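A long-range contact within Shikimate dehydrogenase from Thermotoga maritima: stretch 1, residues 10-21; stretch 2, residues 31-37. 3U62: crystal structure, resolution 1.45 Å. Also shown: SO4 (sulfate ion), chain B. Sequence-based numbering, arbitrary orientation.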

# COMPACT_ATOMS: atom_id res chain seq x y z
N VAL A 10 11.62 5.99 6.44
CA VAL A 10 11.93 4.89 5.54
C VAL A 10 13.16 4.08 5.96
O VAL A 10 13.46 3.04 5.37
CB VAL A 10 12.04 5.38 4.07
CG1 VAL A 10 13.47 5.78 3.71
CG2 VAL A 10 11.50 4.31 3.11
N ARG A 11 13.87 4.54 6.99
CA ARG A 11 15.11 3.89 7.42
C ARG A 11 14.93 2.44 7.89
O ARG A 11 15.87 1.65 7.83
CB ARG A 11 15.82 4.73 8.49
CG ARG A 11 15.11 4.78 9.83
CD ARG A 11 15.47 6.03 10.61
NE ARG A 11 14.80 6.04 11.91
CZ ARG A 11 13.55 6.45 12.11
NH1 ARG A 11 12.81 6.89 11.10
NH2 ARG A 11 13.03 6.42 13.33
N HIS A 12 13.72 2.09 8.34
CA HIS A 12 13.41 0.73 8.78
C HIS A 12 12.67 -0.09 7.74
O HIS A 12 12.05 -1.11 8.05
CB HIS A 12 12.67 0.76 10.12
CG HIS A 12 13.54 1.17 11.27
ND1 HIS A 12 13.34 2.33 11.99
CD2 HIS A 12 14.66 0.60 11.77
CE1 HIS A 12 14.29 2.43 12.91
NE2 HIS A 12 15.10 1.40 12.80
N SER A 13 12.77 0.35 6.48
CA SER A 13 12.17 -0.33 5.34
C SER A 13 12.74 -1.74 5.17
O SER A 13 13.94 -1.96 5.35
CB SER A 13 12.39 0.47 4.06
OG SER A 13 11.93 -0.23 2.92
N ILE A 14 11.86 -2.68 4.82
CA ILE A 14 12.27 -4.06 4.56
C ILE A 14 12.72 -4.25 3.11
O ILE A 14 13.26 -5.31 2.76
CB ILE A 14 11.14 -5.07 4.90
CG1 ILE A 14 9.93 -4.88 3.96
CG2 ILE A 14 10.74 -4.96 6.37
CD1 ILE A 14 9.01 -6.09 3.91
N SER A 15 12.51 -3.24 2.28
CA SER A 15 12.81 -3.33 0.84
C SER A 15 14.29 -3.50 0.48
O SER A 15 14.61 -4.41 -0.29
CB SER A 15 12.18 -2.16 0.07
OG SER A 15 10.78 -2.31 -0.03
N PRO A 16 15.20 -2.66 1.03
CA PRO A 16 16.59 -2.80 0.60
C PRO A 16 17.17 -4.21 0.76
O PRO A 16 17.77 -4.72 -0.19
CB PRO A 16 17.34 -1.80 1.50
CG PRO A 16 16.33 -0.76 1.79
CD PRO A 16 15.03 -1.51 1.94
N ARG A 17 16.98 -4.84 1.92
CA ARG A 17 17.52 -6.18 2.16
C ARG A 17 16.97 -7.20 1.16
O ARG A 17 17.71 -8.06 0.67
CB ARG A 17 17.25 -6.64 3.60
CG ARG A 17 15.78 -6.83 3.92
CD ARG A 17 15.52 -7.63 5.18
NE ARG A 17 14.08 -7.80 5.38
CZ ARG A 17 13.49 -8.04 6.55
NH1 ARG A 17 14.21 -8.14 7.66
NH2 ARG A 17 12.17 -8.18 6.61
N LEU A 18 15.67 -7.10 0.86
CA LEU A 18 15.00 -8.05 -0.02
C LEU A 18 15.40 -7.89 -1.49
O LEU A 18 15.74 -8.88 -2.14
CB LEU A 18 13.48 -7.99 0.14
CG LEU A 18 12.93 -8.73 1.36
CD1 LEU A 18 11.57 -8.17 1.74
CD2 LEU A 18 12.85 -10.24 1.11
N TYR A 19 15.36 -6.66 -2.00
CA TYR A 19 15.76 -6.42 -3.38
C TYR A 19 17.25 -6.73 -3.61
O TYR A 19 17.60 -7.31 -4.63
CB TYR A 19 15.45 -4.98 -3.81
CG TYR A 19 13.99 -4.68 -4.05
CD1 TYR A 19 13.17 -4.23 -3.01
CD2 TYR A 19 13.41 -4.82 -5.31
CE1 TYR A 19 11.83 -3.94 -3.21
CE2 TYR A 19 12.07 -4.54 -5.53
CZ TYR A 19 11.28 -4.10 -4.48
OH TYR A 19 9.95 -3.81 -4.68
N ASN A 20 18.10 -6.35 -2.65
CA ASN A 20 19.53 -6.64 -2.75
C ASN A 20 19.86 -8.13 -2.71
O ASN A 20 20.75 -8.59 -3.43
CB ASN A 20 20.32 -5.89 -1.67
CG ASN A 20 20.45 -4.41 -1.97
OD1 ASN A 20 20.72 -4.02 -3.11
ND2 ASN A 20 20.27 -3.58 -0.95
N GLU A 21 19.14 -8.88 -1.87
CA GLU A 21 19.29 -10.34 -1.83
C GLU A 21 18.83 -10.94 -3.16
O GLU A 21 19.46 -11.85 -3.69
CB GLU A 21 18.51 -10.96 -0.67
CG GLU A 21 18.75 -12.46 -0.47
CD GLU A 21 17.84 -13.10 0.58
OE1 GLU A 21 16.91 -12.42 1.09
OE2 GLU A 21 18.07 -14.28 0.91
N SER A 31 21.38 -2.45 -7.55
CA SER A 31 21.43 -2.13 -6.13
C SER A 31 20.15 -1.42 -5.70
O SER A 31 19.49 -0.76 -6.50
CB SER A 31 22.64 -1.26 -5.83
OG SER A 31 22.62 -0.06 -6.58
N TYR A 32 19.81 -1.55 -4.42
CA TYR A 32 18.62 -0.92 -3.85
C TYR A 32 18.98 -0.25 -2.53
O TYR A 32 19.45 -0.90 -1.59
CB TYR A 32 17.52 -1.96 -3.65
CG TYR A 32 16.12 -1.40 -3.44
CD1 TYR A 32 15.16 -1.49 -4.45
CD2 TYR A 32 15.76 -0.80 -2.23
CE1 TYR A 32 13.87 -0.99 -4.26
CE2 TYR A 32 14.48 -0.30 -2.04
CZ TYR A 32 13.54 -0.40 -3.05
OH TYR A 32 12.27 0.10 -2.85
N GLY A 33 18.75 1.06 -2.46
CA GLY A 33 19.07 1.85 -1.27
C GLY A 33 17.86 2.45 -0.58
O GLY A 33 16.75 1.94 -0.70
N MET A 34 18.10 3.54 0.14
CA MET A 34 17.06 4.23 0.90
C MET A 34 17.39 5.71 1.07
O MET A 34 18.55 6.07 1.30
CB MET A 34 16.85 3.58 2.27
CG MET A 34 18.10 3.48 3.14
SD MET A 34 17.76 3.12 4.87
CE MET A 34 16.96 1.52 4.73
N GLU A 35 16.37 6.55 0.95
CA GLU A 35 16.53 7.99 1.09
C GLU A 35 15.39 8.53 1.95
O GLU A 35 14.26 8.69 1.47
CB GLU A 35 16.55 8.68 -0.28
CG GLU A 35 17.61 8.15 -1.27
CD GLU A 35 18.97 8.81 -1.12
OE1 GLU A 35 19.17 9.62 -0.19
OE2 GLU A 35 19.86 8.53 -1.96
N GLU A 36 15.69 8.80 3.22
CA GLU A 36 14.69 9.35 4.13
C GLU A 36 14.67 10.87 4.01
O GLU A 36 15.50 11.57 4.59
CB GLU A 36 14.95 8.91 5.58
CG GLU A 36 13.74 9.04 6.49
CD GLU A 36 13.96 8.37 7.84
OE1 GLU A 36 14.59 9.00 8.72
OE2 GLU A 36 13.50 7.23 8.02
N ILE A 37 13.70 11.37 3.24
CA ILE A 37 13.61 12.78 2.90
C ILE A 37 12.42 13.42 3.62
O ILE A 37 11.28 12.98 3.42
CB ILE A 37 13.45 12.98 1.37
CG1 ILE A 37 14.54 12.21 0.61
CG2 ILE A 37 13.49 14.47 1.01
CD1 ILE A 37 14.23 11.95 -0.86
S SO4 B . 8.85 -0.88 3.30
O1 SO4 B . 9.13 -1.57 4.56
O2 SO4 B . 9.16 0.54 3.44
O3 SO4 B . 7.45 -1.05 2.95
O4 SO4 B . 9.68 -1.47 2.24

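How do the two backbones lie against each other? The helix that takes in residues 15-21 runs nearly antiparallel to the strand of residues 31-36, at 168° between their directions, with the axes approaching to 7.2 Å. Before the helix, a type I turn from Val 10 to Ser 13, closed by Ser 13 N to Val 10 O at 3.0 Å, carries the chain past the C-terminal end of the strand. The register follows: the CA atoms of Pro 16 and Tyr 32 lie 5.2 Å apart, those of Val 10 and Glu 36 5.4 Å.

What fills the space between helix and strand? Tyr 32 points toward the helix and lays its ring over one face of Tyr 19 in an offset stack, centroids 4.2 Å apart and planes only 9° from parallel. Pro 16 packs alongside, its CG 4.1 Å from Tyr 32 CD2 and 3.8 Å from Met 34 CE, so that this one ring touches two strand side chains that point the same way.

What ties the helix to the strand backbone? The side-chain amide of Asn 20 meets both backbone polar groups of Tyr 32: Tyr 32 N donates to Asn 20 OD1 at 2.9 Å, and Asn 20 ND2 donates to Tyr 32 O, also at 2.9 Å. One amide thus imitates a strand neighbour, satisfying the backbone donor and acceptor of a single residue.

How is the turn held to the strand's end? Glu 36 OE2 accepts three hydrogen bonds, from Val 10 N at 2.8 Å, Arg 11 N at 2.9 Å and Arg 11 NH1 at 3.2 Å. The last is also a salt bridge, with the carboxylate oxygen at the edge of the guanidinium, near its plane. A single negatively charged group therefore gathers backbone and side chain of the turn.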